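Local coordinates for BH2602 protein (Bacillus halodurans, PDB 3NWZ), which binds coenzyme A and, as a member of the thioesterase superfamily, probably hydrolyses acyl-CoA thioesters, at the interface of chains A and B. Residues are numbered along the deposited sequence; one frame, centred on the assembly and turned at random. Chains: chain A/B, BH2602 protein.

The interface of chains A and B. Residues chain A 15, 29, 33, 36-37; chain B 11, 14-15, 17, 29.
Helix 23-40 of chain A, near the N-terminal end of the hotdog-type thioesterase chain, presents A:Leu29, A:Val33, A:Leu36 and A:Leu37 to the N-terminal segment of chain B, where helix 11-14 runs into the loop holding B:Glu15 and B:Phe17. Regular spacing along the helix turns these side chains toward one partner surface. B:Glu15 is central. Its chain is extended beyond CG (chi2 -167°) and crosses A:Val33 at about a right angle, its CG lying 3.7 Å from CG1 of A:Val33, while the carboxylate continues past A:Leu29, whose CD2 methyl is 3.7 Å from B:Glu15 OE2. There it meets A:Glu15 coming from the opposite direction, but the 2.5 Å between A:Glu15 OE1 and B:Glu15 OE2 is a clash of two acceptors, doubtful at 2.57 Å resolution. Protonation is not seen, and nothing is drawn from the pair. Were B:Glu15 an alanine, A:Val33 would probably lose the aliphatic stem lying across its methyls, opening a gap beside A:Leu29. Farther along the helix, CE1 of the B:Phe17 ring lies 3.7 Å from CB of A:Leu36. CG of A:Leu36 lies anti to its carbonyl carbon (chi1 -47°), and the branch beyond directs CD1 toward B:Leu29, 3.7 Å from that residue's CD1, the two side chains meeting nearly perpendicular. This last pair joins the two copies of helix 23-40 directly. B:Met14, a poorly ordered selenomethionine, adds its CB at 3.8 Å from A:Val33 CG1, and its backbone O lies 3.7 Å from the CD2 methyl of A:Leu37. The patch hides 325 Å² in all and has a two-fold twin with the chains exchanged. A and B form one pairing within a deposited assembly of four chains; its biological role is inferred, the mostly apolar contacts being consistent with a dimer in which the N-terminal segments and helices pack together, to one side of the strands and helix 83-100.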
loop_
_atom_site.group_PDB
_atom_site.type_symbol
_atom_site.label_atom_id
_atom_site.label_comp_id
_atom_site.label_asym_id
_atom_site.label_seq_id
_atom_site.Cartn_x
_atom_site.Cartn_y
_atom_site.Cartn_z
ATOM N N GLU A 15 -2.125 24.181 36.317
ATOM C CA GLU A 15 -0.703 23.955 36.193
ATOM C C GLU A 15 -0.241 23.180 37.404
ATOM O O GLU A 15 0.909 23.265 37.825
ATOM C CB GLU A 15 0.058 25.270 36.037
ATOM C CG GLU A 15 -0.185 25.957 34.681
ATOM C CD GLU A 15 -0.126 24.997 33.485
ATOM O OE1 GLU A 15 -0.147 25.470 32.324
ATOM O OE2 GLU A 15 -0.067 23.766 33.698
ATOM N N LEU A 29 5.901 19.875 27.848
ATOM C CA LEU A 29 5.112 21.108 27.847
ATOM C C LEU A 29 5.900 22.328 27.404
ATOM O O LEU A 29 5.393 23.188 26.685
ATOM C CB LEU A 29 4.545 21.371 29.224
ATOM C CG LEU A 29 3.650 22.607 29.325
ATOM C CD1 LEU A 29 2.587 22.523 28.259
ATOM C CD2 LEU A 29 3.011 22.691 30.708
ATOM N N VAL A 33 4.578 24.560 24.635
ATOM C CA VAL A 33 4.298 25.988 24.736
ATOM C C VAL A 33 5.039 26.744 23.618
ATOM O O VAL A 33 4.451 27.604 22.959
ATOM C CB VAL A 33 4.690 26.575 26.126
ATOM C CG1 VAL A 33 4.029 27.951 26.308
ATOM C CG2 VAL A 33 4.252 25.640 27.244
ATOM N N LEU A 36 3.015 26.244 20.194
ATOM C CA LEU A 36 1.820 27.093 20.204
ATOM C C LEU A 36 2.186 28.567 20.069
ATOM O O LEU A 36 1.474 29.345 19.455
ATOM C CB LEU A 36 1.060 26.889 21.518
ATOM C CG LEU A 36 0.820 25.451 22.004
ATOM C CD1 LEU A 36 0.123 25.486 23.360
ATOM C CD2 LEU A 36 -0.019 24.685 20.989
ATOM N N LEU A 37 3.315 28.928 20.661
ATOM C CA LEU A 37 3.820 30.289 20.643
ATOM C C LEU A 37 4.326 30.646 19.251
ATOM O O LEU A 37 4.096 31.751 18.764
ATOM C CB LEU A 37 4.947 30.418 21.679
ATOM C CG LEU A 37 5.043 31.692 22.519
ATOM C CD1 LEU A 37 3.661 32.207 22.845
ATOM C CD2 LEU A 37 5.821 31.400 23.793
ATOM N N VAL B 11 8.364 27.733 31.969
ATOM C CA VAL B 11 7.248 27.577 31.044
ATOM C C VAL B 11 6.129 28.586 31.322
ATOM O O VAL B 11 5.554 29.156 30.388
ATOM C CB VAL B 11 6.678 26.110 31.062
ATOM C CG1 VAL B 11 7.686 25.145 31.725
ATOM C CG2 VAL B 11 5.316 26.069 31.746
HETATM N N MSE B 14 6.526 31.641 29.586
HETATM C CA MSE B 14 6.145 31.437 28.198
HETATM C C MSE B 14 4.628 31.310 28.019
HETATM O O MSE B 14 4.086 31.780 27.018
HETATM C CB MSE B 14 6.820 30.183 27.638
HETATM C CG MSE B 14 8.335 30.211 27.664
HETATM SE SE MSE B 14 9.154 28.645 26.863
HETATM C CE MSE B 14 9.327 27.541 28.435
ATOM N N GLU B 15 3.934 30.679 28.966
ATOM C CA GLU B 15 2.493 30.531 28.803
ATOM C C GLU B 15 1.709 31.837 28.810
ATOM O O GLU B 15 0.536 31.853 29.175
ATOM C CB GLU B 15 1.909 29.549 29.831
ATOM C CG GLU B 15 1.914 28.097 29.337
ATOM C CD GLU B 15 1.057 27.149 30.180
ATOM O OE1 GLU B 15 -0.097 27.512 30.500
ATOM O OE2 GLU B 15 1.531 26.031 30.503
ATOM N N PHE B 17 1.320 33.179 26.185
ATOM C CA PHE B 17 0.895 32.991 24.808
ATOM C C PHE B 17 -0.593 33.378 24.798
ATOM O O PHE B 17 -1.249 33.433 23.761
ATOM C CB PHE B 17 1.156 31.503 24.474
ATOM C CG PHE B 17 0.045 30.798 23.738
ATOM C CD1 PHE B 17 0.066 30.696 22.352
ATOM C CD2 PHE B 17 -0.979 30.170 24.440
ATOM C CE1 PHE B 17 -0.916 29.973 21.671
ATOM C CE2 PHE B 17 -1.965 29.445 23.764
ATOM C CZ PHE B 17 -1.929 29.346 22.372
ATOM N N LEU B 29 -4.804 25.148 23.810
ATOM C CA LEU B 29 -3.868 25.030 24.911
ATOM C C LEU B 29 -4.527 24.345 26.094
ATOM O O LEU B 29 -3.894 23.555 26.792
ATOM C CB LEU B 29 -3.370 26.403 25.337
ATOM C CG LEU B 29 -2.633 26.388 26.669
ATOM C CD1 LEU B 29 -1.559 25.329 26.644
ATOM C CD2 LEU B 29 -2.051 27.784 26.952
#